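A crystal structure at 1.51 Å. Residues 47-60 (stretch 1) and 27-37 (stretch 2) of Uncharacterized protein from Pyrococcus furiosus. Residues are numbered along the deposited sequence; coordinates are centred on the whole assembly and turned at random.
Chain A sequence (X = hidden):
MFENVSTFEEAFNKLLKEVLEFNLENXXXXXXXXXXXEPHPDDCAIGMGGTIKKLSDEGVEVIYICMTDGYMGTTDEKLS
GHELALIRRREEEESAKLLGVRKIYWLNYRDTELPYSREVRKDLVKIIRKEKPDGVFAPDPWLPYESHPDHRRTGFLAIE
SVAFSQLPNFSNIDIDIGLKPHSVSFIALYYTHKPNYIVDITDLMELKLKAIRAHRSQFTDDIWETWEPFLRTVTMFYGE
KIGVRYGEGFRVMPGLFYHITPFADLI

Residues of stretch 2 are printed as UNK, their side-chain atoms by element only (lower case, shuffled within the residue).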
# COMPACT_ATOMS: atom_id res chain seq x y z
N GLY A 47 -9.74 11.76 -28.01
CA GLY A 47 -8.36 12.11 -28.35
C GLY A 47 -7.97 11.84 -29.79
O GLY A 47 -7.12 12.53 -30.36
N MSE A 48 -8.56 10.78 -30.41
CA MSE A 48 -8.02 10.33 -31.68
C MSE A 48 -9.03 9.62 -32.55
O MSE A 48 -8.67 8.81 -33.35
CB MSE A 48 -6.71 9.46 -31.55
CG MSE A 48 -6.90 8.21 -30.65
SE MSE A 48 -5.34 7.10 -30.67
CE MSE A 48 -5.25 6.68 -32.57
N GLY A 49 -10.31 9.93 -32.33
CA GLY A 49 -11.38 9.23 -33.07
C GLY A 49 -11.24 9.36 -34.63
O GLY A 49 -11.46 8.35 -35.34
N GLY A 50 -10.86 10.53 -35.13
CA GLY A 50 -10.60 10.60 -36.60
C GLY A 50 -9.55 9.71 -37.15
O GLY A 50 -9.70 9.00 -38.17
N THR A 51 -8.39 9.60 -36.41
CA THR A 51 -7.38 8.73 -36.79
C THR A 51 -7.74 7.23 -36.66
O THR A 51 -7.32 6.48 -37.48
CB THR A 51 -6.08 9.06 -35.95
OG1 THR A 51 -5.72 10.43 -36.15
CG2 THR A 51 -4.91 8.16 -36.26
N ILE A 52 -8.50 6.90 -35.62
CA ILE A 52 -8.95 5.52 -35.49
C ILE A 52 -9.83 5.16 -36.75
O ILE A 52 -9.64 4.06 -37.26
CB ILE A 52 -9.82 5.38 -34.20
CG1 ILE A 52 -8.84 5.40 -32.98
CG2 ILE A 52 -10.54 4.10 -34.21
CD1 ILE A 52 -9.60 5.66 -31.68
N LYS A 53 -10.69 6.09 -37.15
CA LYS A 53 -11.49 5.76 -38.40
C LYS A 53 -10.60 5.69 -39.62
O LYS A 53 -10.76 4.74 -40.39
CB LYS A 53 -12.54 6.83 -38.52
CG LYS A 53 -13.45 6.59 -39.91
CD LYS A 53 -14.32 5.36 -39.72
CE LYS A 53 -15.34 4.95 -40.96
NZ LYS A 53 -16.09 3.76 -40.18
N LYS A 54 -9.57 6.53 -39.79
CA LYS A 54 -8.64 6.41 -40.91
C LYS A 54 -7.96 5.12 -40.89
O LYS A 54 -7.74 4.39 -41.89
CB LYS A 54 -7.62 7.52 -40.93
CG LYS A 54 -8.21 8.87 -41.38
CD LYS A 54 -7.00 9.88 -41.60
CE LYS A 54 -7.13 11.06 -42.69
NZ LYS A 54 -8.56 11.44 -42.97
N LEU A 55 -7.49 4.76 -39.68
CA LEU A 55 -6.77 3.49 -39.61
C LEU A 55 -7.69 2.31 -39.93
O LEU A 55 -7.30 1.41 -40.74
CB LEU A 55 -6.22 3.31 -38.11
CG LEU A 55 -4.96 4.14 -37.79
CD1 LEU A 55 -4.81 4.17 -36.22
CD2 LEU A 55 -3.64 3.78 -38.42
N SER A 56 -8.89 2.23 -39.36
CA SER A 56 -9.80 1.10 -39.61
C SER A 56 -10.09 1.03 -41.16
O SER A 56 -10.11 -0.06 -41.68
CB SER A 56 -11.15 1.37 -38.93
OG SER A 56 -10.91 1.12 -37.60
N ASP A 57 -10.29 2.20 -41.69
CA ASP A 57 -10.67 2.26 -43.19
C ASP A 57 -9.59 1.76 -44.02
O ASP A 57 -9.90 1.23 -45.12
CB ASP A 57 -10.99 3.73 -43.61
CG ASP A 57 -12.36 4.18 -43.23
OD1 ASP A 57 -13.25 3.38 -42.83
OD2 ASP A 57 -12.55 5.41 -43.32
N GLU A 58 -8.33 1.90 -43.63
CA GLU A 58 -7.15 1.28 -44.31
C GLU A 58 -6.95 -0.18 -43.98
O GLU A 58 -6.01 -0.78 -44.47
CB GLU A 58 -5.88 2.06 -43.98
CG GLU A 58 -5.89 3.41 -44.60
CD GLU A 58 -6.07 3.31 -46.13
OE1 GLU A 58 -5.30 2.55 -46.78
OE2 GLU A 58 -7.04 3.92 -46.65
N GLY A 59 -7.81 -0.79 -43.16
CA GLY A 59 -7.73 -2.20 -42.87
C GLY A 59 -6.85 -2.55 -41.66
O GLY A 59 -6.62 -3.75 -41.39
N VAL A 60 -6.43 -1.49 -40.96
CA VAL A 60 -5.72 -1.72 -39.63
C VAL A 60 -6.74 -2.22 -38.61
O VAL A 60 -7.84 -1.68 -38.50
CB VAL A 60 -5.09 -0.43 -39.21
CG1 VAL A 60 -4.19 -0.69 -37.89
CG2 VAL A 60 -4.07 0.09 -40.21
N UNK A 27 4.47 7.77 -39.80
CA UNK A 27 4.79 6.77 -38.76
C UNK A 27 3.84 5.59 -38.68
O UNK A 27 4.24 4.55 -38.08
c UNK A 27 4.13 9.08 -39.20
c UNK A 27 4.89 7.57 -37.49
c UNK A 27 4.00 8.80 -37.74
N UNK A 28 2.60 5.72 -39.16
CA UNK A 28 1.60 4.62 -38.99
C UNK A 28 1.41 3.77 -40.24
O UNK A 28 0.62 2.82 -40.20
c UNK A 28 0.28 6.18 -37.44
c UNK A 28 -0.75 8.09 -36.35
c UNK A 28 1.23 7.05 -35.45
c UNK A 28 -0.71 7.17 -37.38
c UNK A 28 1.28 6.15 -36.46
c UNK A 28 0.22 5.15 -38.57
c UNK A 28 0.27 8.02 -35.40
N UNK A 29 2.20 4.08 -41.27
CA UNK A 29 2.03 3.45 -42.57
C UNK A 29 2.16 1.92 -42.56
O UNK A 29 1.42 1.26 -43.29
c UNK A 29 3.44 3.26 -44.67
c UNK A 29 3.07 4.07 -43.48
c UNK A 29 4.37 4.09 -45.51
o UNK A 29 5.62 4.04 -45.27
o UNK A 29 3.78 4.88 -46.27
N UNK A 30 3.04 1.34 -41.74
CA UNK A 30 3.16 -0.12 -41.83
C UNK A 30 2.23 -0.96 -40.86
O UNK A 30 2.27 -2.20 -40.86
c UNK A 30 5.53 -0.08 -42.84
c UNK A 30 4.63 -0.55 -41.66
o UNK A 30 5.10 -0.17 -44.04
o UNK A 30 6.65 0.42 -42.52
N UNK A 31 1.37 -0.27 -40.11
CA UNK A 31 0.68 -0.91 -38.99
C UNK A 31 -0.40 -1.84 -39.53
O UNK A 31 -1.10 -1.46 -40.52
c UNK A 31 0.04 0.13 -38.14
N UNK A 32 -0.47 -3.04 -39.01
CA UNK A 32 -1.52 -4.00 -39.20
C UNK A 32 -2.51 -4.09 -38.00
O UNK A 32 -3.69 -4.40 -38.16
c UNK A 32 -0.22 -5.39 -40.95
c UNK A 32 -1.01 -5.42 -39.55
c UNK A 32 -0.50 -6.64 -41.90
n UNK A 32 1.85 -7.55 -41.54
c UNK A 32 0.38 -7.91 -41.65
N UNK A 33 -1.95 -3.86 -36.76
CA UNK A 33 -2.80 -4.05 -35.58
C UNK A 33 -2.25 -2.96 -34.60
O UNK A 33 -1.02 -2.95 -34.38
c UNK A 33 -3.50 -5.59 -33.73
n UNK A 33 -3.54 -9.38 -32.98
c UNK A 33 -2.66 -5.45 -35.01
c UNK A 33 -3.37 -6.88 -32.90
c UNK A 33 -3.76 -8.12 -33.76
N UNK A 34 -3.16 -2.17 -34.05
CA UNK A 34 -2.73 -1.17 -33.01
C UNK A 34 -3.67 -1.34 -31.87
O UNK A 34 -4.84 -1.72 -31.95
c UNK A 34 -4.14 0.73 -33.93
c UNK A 34 -2.70 0.26 -33.54
c UNK A 34 -1.75 0.32 -34.77
N UNK A 35 -3.11 -0.96 -30.65
CA UNK A 35 -3.94 -0.88 -29.46
C UNK A 35 -4.01 0.59 -29.03
O UNK A 35 -2.97 1.28 -28.96
c UNK A 35 -4.08 -1.40 -27.05
c UNK A 35 -3.54 -3.21 -28.67
c UNK A 35 -3.31 -1.71 -28.31
c UNK A 35 -3.02 -4.12 -27.58
N UNK A 36 -5.27 1.04 -28.82
CA UNK A 36 -5.46 2.39 -28.30
C UNK A 36 -5.93 2.28 -26.89
O UNK A 36 -6.93 1.66 -26.57
c UNK A 36 -6.57 3.09 -29.12
s UNK A 36 -6.03 3.21 -30.91
N UNK A 37 -5.11 2.83 -25.98
CA UNK A 37 -5.35 2.72 -24.53
C UNK A 37 -6.00 4.01 -24.03
O UNK A 37 -5.45 5.16 -24.28
c UNK A 37 -4.29 2.33 -22.31
c UNK A 37 -3.40 1.19 -24.39
c UNK A 37 -3.99 2.55 -23.84
c UNK A 37 -2.03 0.83 -23.66

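Position 27 has three side-chain carbons that close a ring onto its own backbone N, which makes it Pro-27; it lies out of reach of the helix, and its ring limits the backbone just ahead of the turn. Position 28 carries one carbon followed by a ring of six carbons, with no oxygen, so it is Phe-28. Its CB lies 4.1 Å from Leu-55 CD2, and its CE2 approaches Thr-51 CG2 obliquely at 4.2 Å; a large apolar ring suits this buried place beside the helix.

Position 29 has three carbons, the third bearing two oxygens: Glu-29. Position 30 is one carbon shorter, its second carbon bearing two oxygens: Asp-30. Both point away from stretch 1 and are exposed, as suits carboxylates. They form the middle of a type I turn, closed by the hydrogen bond from the N of position 31 to Phe-28 O (3.2 Å).

Position 31 has a single carbon, hence Ala-31. Its CB points toward stretch 1, 4.3 Å from Val-60 CG1, while its carbonyl O lies 3.4 Å from Val-60 CG2, so this small residue meets the valine through both side chain and backbone.

Positions 32 and 33 each show four carbons in a row ending in nitrogen: Lys-32 and Lys-33. Both direct CB away from stretch 1, and contact falls to their backbones: Lys-32 O is 3.7 Å from Val-60 CA, and Lys-33 N is 4.0 Å from Val-60 CG1. Lys-32 is exposed, so its amine can meet solvent; the long chain of Lys-33 carries NZ to a hydrogen bond elsewhere in the structure.

Position 34 has one carbon carrying two more: Val-34. It points toward stretch 1, its beta-branched fork suiting a strand and placing CG1 4.1 Å from Val-60 CG1 and CG2 4.2 Å from Leu-55 CD1. Position 35 has four carbons, forked at the first with one arm two carbons long: Ile-35. Position 36 has one carbon and one sulfur, Cys-36, a small apolar side chain for a buried place; its SG lies 3.9 Å from CE of Met-48, a selenomethionine, and 4.1 Å from Ile-52 CG1. Position 37 repeats the four-carbon fork: Ile-37. Both isoleucines, beta-branched and apolar, suit buried strand positions.

The strand runs nearly antiparallel to the helix, at 160°. Its alternation sends Val-34 and Cys-36 toward the helix and leaves Ile-35 and Ile-37 out of reach. No hydrogen bond crosses the contact; apolar packing dominates. The helix ends in a Schellman motif, with Gly-59 at positive phi, and Val-60 follows directly, packed against Ala-31 and Val-34.

Stretch 2 (27-37) PFEDAKKVICI
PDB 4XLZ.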